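Local structure of Exo-beta-1,4-mannosidase (Rhizomucor miehei, 4LYP) at residues Y55-A60 against I93-V98; P109-P114 against Q170-P175; N151-S156 against D182-F187. The protein hydrolyses terminal, non-reducing beta-D-mannose residues of beta-mannosides as a family 5 glycoside hydrolase, and also shows transglycosylation activity. All coordinates share one frame; numbering follows the deposited sequence. Where two conformers were deposited one is given.

Overall arrangement
Contact 1 lies in the wall of the TIM barrel, where the neighbouring strands 53-61 and 95-99 are joined by backbone hydrogen bonds and a buried asparagine. Contacts 2 and 3 lie on the other side of the chain's centre, about 29 and 27 Å from contact 1 between centres, in loops after strands 95-99 and 144-148 and in the chain after helix 158-167. Contact 3 is buried and mostly aromatic, setting a loop against helix 181-193. Contact 2 joins two loops nearer the surface and mixes tyrosine, proline and arginine. These two contacts are about 10 Å apart between centres and touch: Met112 N lies 2.9 Å from Trp155 O, a probable hydrogen bond, and Pro173 packs on Phe187.

Contact 1. Residues Y55-A60 against I93-V98; sequences YLIRGA and INNLRV. With GAI (guanidine), chain D.
One face of the Arg58 guanidinium is covered by Asn94 CB, 3.6 Å above its centre; the amide itself is turned 38° from the guanidinium plane, and a water meets the guanidinium at its edge, in plane. That water also accepts a hydrogen bond from Asn94 ND2, bridging the two side chains. The Tyr55 ring approaches Asn94 from the opposite direction, its CE1 3.4 Å from Asn94 ND2, with ring and amide planes 29° apart; its hydroxyl is bonded to Thr144. A first torsion of 74°, which sets CG of Asn94 between the backbone N and the carbonyl carbon, swings the amide across to the partner chain. There ND2 gives a straight bond of 2.9 Å to Leu56 O, close to the amide plane, and OD1 takes Arg58 N at 2.8 Å from above the carbonyl plane. With Asn94 N bonded to Arg58 O, Asn94 grips three backbone atoms, two with its amide and one with its own N, just before strand 95-99 starts; an amide, donor and acceptor at once, suits this. Leu56 CD2 lies 3.3 Å from N3 of a bound guanidine. Farther on, Ala60 N binds Asn95 O and Ala60 O receives Arg97 N, both at 2.9 Å. The small methyl of Ala60 fits beside Leu96 CD2, under helix 78-90. Arg97 turns its end away, to a hydrogen bond with Asn237 and a salt bridge with Glu337. One residue bonding to both neighbours of its opposite number is the pattern of parallel strands, here two adjacent staves of a TIM barrel.

Contact 2. Residues P109-P114 against Q170-P175; sequences PYRMRP and QTIPYP
Tyr174 turns its ring toward the 109-114 loop by placing CG beside its own backbone N (chi1 -63°), and Arg111 answers with CG between its backbone N and carbonyl carbon (chi1 64°) and a bend at chi3 that brings NH1 round to the tyrosine hydroxyl. Tyr110 and Tyr174 form an offset edge-to-face pair joining two loops of the TIM barrel, one following strand 95-99 and the other linking helices 158-167 and 181-193. The ring planes stand 74° apart with centroids separated by 5.4 Å. Tyr110 supplies the edge: its CD2 lies 3.7 Å from Tyr174 CG, over one face of that ring but displaced toward the rim. Pro109 fills the next place along, with CG 3.8 Å from Tyr174 CE2, while its CB covers a face of the Tyr110 ring; a rigid, apolar proline suits this spot between two aromatic groups.

At the polar end, Arg111 NH1 reaches Tyr174 OH at 2.9 Å, but the hydrogen bond is weak because it is strongly bent, and the guanidinium stands almost perpendicular to the phenol ring. Arginine suits this place because it can serve several acceptors at once: NH1 also binds Gln161, and NH2 binds the carbonyl of Glu103. The stronger partner of Tyr174 OH is Gln108, next to Pro109 in the same loop. Ile172 adds an apolar touch, its CD1 in the guanidinium plane, 3.7 Å from NH1. The inverse gamma turn centred on Pro173 folds the backbone tightly, with Tyr174 N bonded to Ile172 O at 2.8 Å, and this same carbonyl oxygen lies over the Tyr174 face opposite Tyr110 CD2.

Contact 3. Residues N151-S156 against D182-F187; sequences NFWQWS and DEFTQF
Phe184 and Trp153 meet rim to rim on the tightly packed side of this contact, Phe184 CE2 3.7 Å from Trp153 CE3, with neither ring over the other's face and the six-membered ring of Trp153 at 25° to the Phe184 ring. Phe152, its CG anti to the backbone N (chi1 -173°), extends to the helix and brings CZ to 3.6 Å from Thr185 O, which lies at the ring edge, and to 3.8 Å from Thr185 CG2. Its CD2 also rests 3.5 Å above the centre of the Trp153 ring system. Flat, apolar rings suit this buried layer, where no hydrogen bond crosses. In the TIM barrel the loop follows strand 144-148, and helix 181-193 packs against it; Trp153, whose NE1 bonds Glu238, also belongs to a guanidine-binding pocket. OE1 of Gln154 stands loosely over a face of Phe184 and NE2 bonds Tyr181 OH, though the backbone N of Gln154 is buried without a partner. Thr185, in contrast, is partly exposed; its methyl faces Phe152, while its hydroxyl bonds to Tyr181 O one turn back, and the outer face of the helix is polar and solvent-facing at Glu183 and Gln186.

Contact 1. Residues Y55-A60 against I93-V98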
loop_
_atom_site.group_PDB
_atom_site.type_symbol
_atom_site.label_atom_id
_atom_site.label_comp_id
_atom_site.label_asym_id
_atom_site.label_seq_id
_atom_site.Cartn_x
_atom_site.Cartn_y
_atom_site.Cartn_z
ATOM N N TYR A 55 11.556 12.462 10.369
ATOM C CA TYR A 55 10.896 12.285 9.073
ATOM C C TYR A 55 9.496 11.742 9.328
ATOM O O TYR A 55 9.327 10.648 9.885
ATOM C CB TYR A 55 11.749 11.336 8.213
ATOM C CG TYR A 55 11.239 11.115 6.810
ATOM C CD1 TYR A 55 11.394 12.154 5.865
ATOM C CD2 TYR A 55 10.689 9.937 6.363
ATOM C CE1 TYR A 55 10.971 12.004 4.546
ATOM C CE2 TYR A 55 10.299 9.738 5.068
ATOM C CZ TYR A 55 10.408 10.766 4.178
ATOM O OH TYR A 55 9.967 10.582 2.874
ATOM N N LEU A 56 8.471 12.526 9.000
ATOM C CA LEU A 56 7.076 12.118 9.107
ATOM C C LEU A 56 6.523 11.812 7.734
ATOM O O LEU A 56 6.888 12.378 6.708
ATOM C CB LEU A 56 6.242 13.180 9.822
ATOM C CG LEU A 56 6.542 13.333 11.337
ATOM C CD1 LEU A 56 5.757 14.495 11.900
ATOM C CD2 LEU A 56 6.081 12.129 12.124
ATOM N N ILE A 57 5.588 10.871 7.737
ATOM C CA ILE A 57 5.046 10.286 6.478
ATOM C C ILE A 57 3.779 11.011 6.013
ATOM O O ILE A 57 2.679 10.798 6.546
ATOM C CB ILE A 57 4.772 8.760 6.676
ATOM C CG1 ILE A 57 6.034 8.026 7.198
ATOM C CG2 ILE A 57 4.235 8.171 5.375
ATOM C CD1 ILE A 57 7.307 8.191 6.326
ATOM N N ARG A 58 3.996 11.877 5.021
ATOM C CA ARG A 58 2.915 12.600 4.353
ATOM C C ARG A 58 2.536 11.776 3.134
ATOM O O ARG A 58 2.983 12.062 2.005
ATOM C CB ARG A 58 3.411 14.001 3.959
ATOM C CG ARG A 58 3.647 14.912 5.159
ATOM C CD ARG A 58 4.296 16.229 4.711
ATOM N NE ARG A 58 5.729 16.101 4.438
ATOM C CZ ARG A 58 6.384 16.705 3.427
ATOM N NH1 ARG A 58 5.748 17.283 2.420
ATOM N NH2 ARG A 58 7.722 16.702 3.454
ATOM N N GLY A 59 1.825 10.660 3.350
ATOM C CA GLY A 59 1.838 9.611 2.370
ATOM C C GLY A 59 0.562 9.440 1.587
ATOM O O GLY A 59 -0.545 9.877 1.945
ATOM N N ALA A 60 0.752 8.695 0.486
ATOM C CA ALA A 60 -0.403 8.189 -0.317
ATOM C C ALA A 60 -0.113 6.761 -0.760
ATOM O O ALA A 60 1.078 6.363 -0.833
ATOM C CB ALA A 60 -0.627 9.034 -1.577
ATOM N N ILE A 93 2.608 15.573 -0.612
ATOM C CA ILE A 93 2.953 14.160 -0.340
ATOM C C ILE A 93 4.466 13.999 -0.456
ATOM O O ILE A 93 5.095 14.413 -1.445
ATOM C CB ILE A 93 2.127 13.238 -1.275
ATOM C CG1 ILE A 93 0.625 13.255 -0.845
ATOM C CG2 ILE A 93 2.761 11.875 -1.482
ATOM C CD1 ILE A 93 -0.345 12.889 -1.980
ATOM N N ASN A 94 5.030 13.260 0.508
ATOM C CA ASN A 94 6.460 12.944 0.493
ATOM C C ASN A 94 6.733 11.432 0.386
ATOM O O ASN A 94 7.919 11.043 0.377
ATOM C CB ASN A 94 7.238 13.527 1.659
ATOM C CG ASN A 94 6.987 12.801 2.963
ATOM O OD1 ASN A 94 6.019 12.002 3.065
ATOM N ND2 ASN A 94 7.755 13.101 3.986
ATOM N N ASN A 95 5.712 10.580 0.313
ATOM C CA ASN A 95 5.907 9.156 0.441
ATOM C C ASN A 95 4.798 8.432 -0.292
ATOM O O ASN A 95 3.615 8.739 -0.099
ATOM C CB ASN A 95 5.873 8.747 1.958
ATOM C CG ASN A 95 6.119 7.269 2.190
ATOM O OD1 ASN A 95 5.162 6.504 2.403
ATOM N ND2 ASN A 95 7.372 6.851 2.143
ATOM N N LEU A 96 5.205 7.527 -1.225
ATOM C CA LEU A 96 4.213 6.685 -1.922
ATOM C C LEU A 96 4.471 5.223 -1.557
ATOM O O LEU A 96 5.591 4.725 -1.632
ATOM C CB LEU A 96 4.301 6.800 -3.450
ATOM C CG LEU A 96 4.136 8.241 -3.979
ATOM C CD1 LEU A 96 4.222 8.199 -5.498
ATOM C CD2 LEU A 96 2.788 8.871 -3.551
ATOM N N ARG A 97 3.387 4.561 -1.144
ATOM C CA ARG A 97 3.380 3.088 -1.015
ATOM C C ARG A 97 3.001 2.544 -2.378
ATOM O O ARG A 97 1.937 2.878 -2.902
ATOM C CB ARG A 97 2.444 2.676 0.115
ATOM C CG ARG A 97 2.385 1.171 0.281
ATOM C CD ARG A 97 1.781 0.828 1.629
ATOM N NE ARG A 97 1.553 -0.628 1.774
ATOM C CZ ARG A 97 0.399 -1.264 1.630
ATOM N NH1 ARG A 97 -0.669 -0.644 1.146
ATOM N NH2 ARG A 97 0.349 -2.569 1.893
ATOM N N VAL A 98 3.888 1.756 -2.959
ATOM C CA VAL A 98 3.780 1.322 -4.332
ATOM C C VAL A 98 3.863 -0.215 -4.373
ATOM O O VAL A 98 4.347 -0.843 -3.460
ATOM C CB VAL A 98 4.810 2.000 -5.260
ATOM C CG1 VAL A 98 4.667 3.510 -5.149
ATOM C CG2 VAL A 98 6.204 1.528 -4.969
HETATM C C GAI D . 9.271 11.638 14.700
HETATM N N1 GAI D . 10.368 12.275 15.419
HETATM N N2 GAI D . 8.339 10.581 14.968
HETATM N N3 GAI D . 9.095 12.008 13.482
HETATM O O HOH W 1 9.584 15.240 5.095
#

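Contact 2. Residues P109-P114 against Q170-P175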
loop_
_atom_site.group_PDB
_atom_site.type_symbol
_atom_site.label_atom_id
_atom_site.label_comp_id
_atom_site.label_asym_id
_atom_site.label_seq_id
_atom_site.Cartn_x
_atom_site.Cartn_y
_atom_site.Cartn_z
ATOM N N PRO A 109 -8.889 -13.075 -14.329
ATOM C CA PRO A 109 -9.724 -11.930 -13.902
ATOM C C PRO A 109 -9.190 -11.353 -12.624
ATOM O O PRO A 109 -8.407 -11.960 -11.871
ATOM C CB PRO A 109 -11.092 -12.594 -13.707
ATOM C CG PRO A 109 -10.748 -14.025 -13.234
ATOM C CD PRO A 109 -9.526 -14.387 -14.030
ATOM N N TYR A 110 -9.644 -10.144 -12.306
ATOM C CA TYR A 110 -9.489 -9.504 -11.000
ATOM C C TYR A 110 -8.065 -9.048 -10.715
ATOM O O TYR A 110 -7.758 -8.765 -9.533
ATOM C CB TYR A 110 -10.012 -10.372 -9.832
ATOM C CG TYR A 110 -11.355 -11.007 -10.107
ATOM C CD1 TYR A 110 -12.465 -10.251 -10.482
ATOM C CD2 TYR A 110 -11.452 -12.384 -10.099
ATOM C CE1 TYR A 110 -13.681 -10.871 -10.819
ATOM C CE2 TYR A 110 -12.655 -13.049 -10.402
ATOM C CZ TYR A 110 -13.724 -12.305 -10.785
ATOM O OH TYR A 110 -14.911 -12.909 -11.136
ATOM N N ARG A 111 -7.170 -8.916 -11.705
ATOM C CA ARG A 111 -5.801 -8.571 -11.401
ATOM C C ARG A 111 -5.197 -7.620 -12.425
ATOM O O ARG A 111 -5.610 -7.483 -13.601
ATOM C CB ARG A 111 -4.855 -9.786 -11.244
ATOM C CG ARG A 111 -4.680 -10.632 -12.542
ATOM C CD ARG A 111 -3.673 -11.738 -12.365
ATOM N NE ARG A 111 -4.169 -12.751 -11.470
ATOM C CZ ARG A 111 -3.544 -13.935 -11.262
ATOM N NH1 ARG A 111 -4.136 -14.857 -10.551
ATOM N NH2 ARG A 111 -2.315 -14.086 -11.753
ATOM N N MET A 112 -4.113 -6.965 -12.011
ATOM C CA MET A 112 -3.355 -6.062 -12.846
ATOM C C MET A 112 -2.865 -6.758 -14.084
ATOM O O MET A 112 -2.318 -7.863 -14.024
ATOM C CB MET A 112 -2.129 -5.626 -12.052
ATOM C CG MET A 112 -2.508 -4.769 -10.802
ATOM S SD MET A 112 -1.299 -4.835 -9.425
ATOM C CE MET A 112 0.133 -3.981 -10.081
ATOM N N ARG A 113 -3.014 -6.103 -15.224
ATOM C CA ARG A 113 -2.593 -6.651 -16.499
ATOM C C ARG A 113 -1.974 -5.513 -17.331
ATOM O O ARG A 113 -2.543 -4.416 -17.380
ATOM C CB ARG A 113 -3.809 -7.246 -17.279
ATOM C CG ARG A 113 -3.401 -8.057 -18.506
ATOM C CD ARG A 113 -4.574 -8.497 -19.345
ATOM N NE ARG A 113 -5.442 -9.422 -18.647
ATOM C CZ ARG A 113 -6.741 -9.355 -18.383
ATOM N NH1 ARG A 113 -7.416 -8.275 -18.724
ATOM N NH2 ARG A 113 -7.371 -10.413 -17.800
ATOM N N PRO A 114 -0.882 -5.752 -18.048
ATOM C CA PRO A 114 -0.107 -6.993 -17.996
ATOM C C PRO A 114 0.672 -7.097 -16.652
ATOM O O PRO A 114 1.036 -6.051 -16.054
ATOM C CB PRO A 114 0.863 -6.856 -19.211
ATOM C CG PRO A 114 1.047 -5.345 -19.350
ATOM C CD PRO A 114 -0.240 -4.716 -18.895
ATOM N N GLN A 170 -4.293 -23.882 -11.886
ATOM C CA GLN A 170 -4.531 -22.498 -12.077
ATOM C C GLN A 170 -5.960 -22.047 -11.708
ATOM O O GLN A 170 -6.252 -20.819 -11.806
ATOM C CB GLN A 170 -4.177 -22.140 -13.541
ATOM C CG GLN A 170 -4.232 -20.609 -13.854
ATOM C CD GLN A 170 -3.356 -19.785 -12.933
ATOM O OE1 GLN A 170 -2.100 -20.003 -12.895
ATOM N NE2 GLN A 170 -3.945 -18.819 -12.225
ATOM N N THR A 171 -6.855 -22.959 -11.292
ATOM C CA THR A 171 -8.216 -22.577 -10.913
ATOM C C THR A 171 -8.254 -22.081 -9.475
ATOM O O THR A 171 -8.535 -22.743 -8.525
ATOM C CB THR A 171 -9.178 -23.738 -11.122
ATOM O OG1 THR A 171 -9.057 -24.222 -12.465
ATOM C CG2 THR A 171 -10.623 -23.311 -10.901
ATOM N N ILE A 172 -7.971 -20.823 -9.336
ATOM C CA ILE A 172 -7.903 -20.208 -7.981
ATOM C C ILE A 172 -9.355 -19.921 -7.557
ATOM O O ILE A 172 -10.106 -19.346 -8.347
ATOM C CB ILE A 172 -7.067 -18.951 -8.072
ATOM C CG1 ILE A 172 -5.621 -19.272 -8.437
ATOM C CG2 ILE A 172 -7.125 -18.130 -6.786
ATOM C CD1 ILE A 172 -4.787 -18.014 -8.666
ATOM N N PRO A 173 -9.715 -20.198 -6.298
ATOM C CA PRO A 173 -11.107 -19.945 -5.861
ATOM C C PRO A 173 -11.233 -18.453 -5.487
ATOM O O PRO A 173 -11.304 -18.076 -4.287
ATOM C CB PRO A 173 -11.205 -20.868 -4.637
ATOM C CG PRO A 173 -9.800 -20.904 -4.059
ATOM C CD PRO A 173 -8.938 -20.988 -5.310
ATOM N N TYR A 174 -11.338 -17.599 -6.508
ATOM C CA TYR A 174 -11.501 -16.180 -6.243
ATOM C C TYR A 174 -12.797 -15.987 -5.456
ATOM O O TYR A 174 -13.812 -16.671 -5.670
ATOM C CB TYR A 174 -11.597 -15.402 -7.591
ATOM C CG TYR A 174 -10.357 -15.499 -8.432
ATOM C CD1 TYR A 174 -9.097 -15.085 -7.892
ATOM C CD2 TYR A 174 -10.361 -16.049 -9.718
ATOM C CE1 TYR A 174 -7.945 -15.172 -8.654
ATOM C CE2 TYR A 174 -9.239 -16.171 -10.502
ATOM C CZ TYR A 174 -8.019 -15.720 -9.947
ATOM O OH TYR A 174 -6.858 -15.792 -10.669
ATOM N N PRO A 175 -12.790 -15.007 -4.532
ATOM C CA PRO A 175 -13.974 -14.872 -3.560
ATOM C C PRO A 175 -15.096 -14.039 -4.195
ATOM O O PRO A 175 -15.375 -12.917 -3.849
ATOM C CB PRO A 175 -13.315 -14.197 -2.349
ATOM C CG PRO A 175 -12.225 -13.388 -2.955
ATOM C CD PRO A 175 -11.651 -14.223 -4.091
#

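Contact 3. Residues N151-S156 against D182-F187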
loop_
_atom_site.group_PDB
_atom_site.type_symbol
_atom_site.label_atom_id
_atom_site.label_comp_id
_atom_site.label_asym_id
_atom_site.label_seq_id
_atom_site.Cartn_x
_atom_site.Cartn_y
_atom_site.Cartn_z
ATOM N N ASN A 151 1.677 -9.835 -2.227
ATOM C CA ASN A 151 0.283 -9.481 -1.893
ATOM C C ASN A 151 -0.420 -10.716 -1.447
ATOM O O ASN A 151 -0.379 -11.730 -2.168
ATOM C CB ASN A 151 -0.399 -8.892 -3.127
ATOM C CG ASN A 151 -1.746 -8.247 -2.870
ATOM O OD1 ASN A 151 -2.240 -8.155 -1.731
ATOM N ND2 ASN A 151 -2.306 -7.730 -3.940
ATOM N N PHE A 152 -1.050 -10.724 -0.297
ATOM C CA PHE A 152 -1.896 -11.859 0.052
ATOM C C PHE A 152 -3.014 -11.972 -0.986
ATOM O O PHE A 152 -3.428 -13.116 -1.305
ATOM C CB PHE A 152 -2.439 -11.701 1.462
ATOM C CG PHE A 152 -3.179 -12.932 1.893
ATOM C CD1 PHE A 152 -2.469 -14.021 2.419
ATOM C CD2 PHE A 152 -4.572 -13.067 1.687
ATOM C CE1 PHE A 152 -3.111 -15.189 2.758
ATOM C CE2 PHE A 152 -5.226 -14.266 2.039
ATOM C CZ PHE A 152 -4.466 -15.322 2.576
ATOM N N TRP A 153 -3.589 -10.840 -1.376
ATOM C CA TRP A 153 -4.811 -10.820 -2.144
ATOM C C TRP A 153 -4.581 -10.998 -3.623
ATOM O O TRP A 153 -3.450 -11.012 -4.166
ATOM C CB TRP A 153 -5.616 -9.545 -1.828
ATOM C CG TRP A 153 -5.912 -9.456 -0.376
ATOM C CD1 TRP A 153 -5.371 -8.558 0.517
ATOM C CD2 TRP A 153 -6.761 -10.311 0.413
ATOM N NE1 TRP A 153 -5.813 -8.826 1.810
ATOM C CE2 TRP A 153 -6.676 -9.892 1.759
ATOM C CE3 TRP A 153 -7.574 -11.438 0.090
ATOM C CZ2 TRP A 153 -7.358 -10.538 2.786
ATOM C CZ3 TRP A 153 -8.218 -12.090 1.133
ATOM C CH2 TRP A 153 -8.127 -11.650 2.472
ATOM N N GLN A 154 -5.713 -11.095 -4.346
ATOM C CA GLN A 154 -5.714 -11.602 -5.733
ATOM C C GLN A 154 -5.501 -10.556 -6.783
ATOM O O GLN A 154 -5.325 -10.892 -7.967
ATOM C CB GLN A 154 -7.038 -12.342 -6.005
ATOM C CG GLN A 154 -8.321 -11.483 -6.089
ATOM C CD GLN A 154 -8.975 -11.159 -4.743
ATOM O OE1 GLN A 154 -8.333 -11.047 -3.684
ATOM N NE2 GLN A 154 -10.311 -10.981 -4.790
ATOM N N TRP A 155 -5.476 -9.266 -6.425
ATOM C CA TRP A 155 -5.487 -8.176 -7.435
ATOM C C TRP A 155 -4.188 -7.929 -8.084
ATOM O O TRP A 155 -4.101 -7.198 -9.073
ATOM C CB TRP A 155 -6.121 -6.947 -6.845
ATOM C CG TRP A 155 -5.525 -6.407 -5.569
ATOM C CD1 TRP A 155 -5.997 -6.603 -4.270
ATOM C CD2 TRP A 155 -4.381 -5.470 -5.480
ATOM N NE1 TRP A 155 -5.231 -5.878 -3.399
ATOM C CE2 TRP A 155 -4.258 -5.154 -4.083
ATOM C CE3 TRP A 155 -3.490 -4.908 -6.376
ATOM C CZ2 TRP A 155 -3.288 -4.286 -3.597
ATOM C CZ3 TRP A 155 -2.554 -4.036 -5.898
ATOM C CH2 TRP A 155 -2.438 -3.717 -4.503
ATOM N N SER A 156 -3.116 -8.593 -7.599
ATOM C CA SER A 156 -1.835 -8.605 -8.275
ATOM C C SER A 156 -1.394 -10.063 -8.509
ATOM O O SER A 156 -0.191 -10.344 -8.639
ATOM C CB SER A 156 -0.785 -7.816 -7.488
ATOM O OG SER A 156 -0.640 -8.390 -6.197
ATOM N N ASP A 182 -13.193 -16.525 3.267
ATOM C CA ASP A 182 -12.573 -17.584 4.103
ATOM C C ASP A 182 -11.953 -18.751 3.261
ATOM O O ASP A 182 -10.818 -19.219 3.515
ATOM C CB ASP A 182 -13.593 -18.111 5.211
ATOM N N GLU A 183 -12.713 -19.190 2.251
ATOM C CA GLU A 183 -12.328 -20.248 1.291
ATOM C C GLU A 183 -11.050 -19.773 0.515
ATOM O O GLU A 183 -10.015 -20.475 0.434
ATOM C CB GLU A 183 -13.393 -20.653 0.265
ATOM C CG GLU A 183 -12.843 -21.778 -0.628
ATOM C CD GLU A 183 -13.840 -22.377 -1.606
ATOM O OE1 GLU A 183 -15.075 -22.143 -1.478
ATOM O OE2 GLU A 183 -13.390 -23.108 -2.535
ATOM N N PHE A 184 -11.088 -18.540 -0.029
ATOM C CA PHE A 184 -9.924 -17.999 -0.711
ATOM C C PHE A 184 -8.746 -17.913 0.269
ATOM O O PHE A 184 -7.597 -18.246 -0.096
ATOM C CB PHE A 184 -10.231 -16.621 -1.306
ATOM C CG PHE A 184 -9.013 -15.976 -1.891
ATOM C CD1 PHE A 184 -8.613 -16.345 -3.174
ATOM C CD2 PHE A 184 -8.239 -15.134 -1.161
ATOM C CE1 PHE A 184 -7.422 -15.838 -3.704
ATOM C CE2 PHE A 184 -7.040 -14.597 -1.684
ATOM C CZ PHE A 184 -6.641 -14.988 -2.914
ATOM N N THR A 185 -8.966 -17.381 1.494
ATOM C CA THR A 185 -7.909 -17.217 2.460
ATOM C C THR A 185 -7.231 -18.526 2.784
ATOM O O THR A 185 -6.041 -18.569 2.846
ATOM C CB THR A 185 -8.398 -16.498 3.760
ATOM O OG1 THR A 185 -8.845 -15.187 3.446
ATOM C CG2 THR A 185 -7.321 -16.399 4.824
ATOM N N GLN A 186 -7.985 -19.600 2.986
ATOM C CA GLN A 186 -7.349 -20.908 3.298
ATOM C C GLN A 186 -6.518 -21.381 2.129
ATOM O O GLN A 186 -5.426 -21.962 2.305
ATOM C CB GLN A 186 -8.456 -21.963 3.605
ATOM C CG GLN A 186 -9.088 -21.794 4.958
ATOM C CD GLN A 186 -9.761 -23.012 5.519
ATOM O OE1 GLN A 186 -10.768 -22.880 6.160
ATOM N NE2 GLN A 186 -9.154 -24.207 5.363
ATOM N N PHE A 187 -6.955 -21.074 0.894
ATOM C CA PHE A 187 -6.245 -21.484 -0.319
ATOM C C PHE A 187 -4.896 -20.727 -0.353
ATOM O O PHE A 187 -3.829 -21.351 -0.499
ATOM C CB PHE A 187 -7.053 -21.150 -1.561
ATOM C CG PHE A 187 -6.373 -21.518 -2.834
ATOM C CD1 PHE A 187 -5.537 -20.586 -3.455
ATOM C CD2 PHE A 187 -6.695 -22.716 -3.498
ATOM C CE1 PHE A 187 -4.856 -20.892 -4.667
ATOM C CE2 PHE A 187 -6.139 -22.972 -4.746
ATOM C CZ PHE A 187 -5.174 -22.090 -5.323
#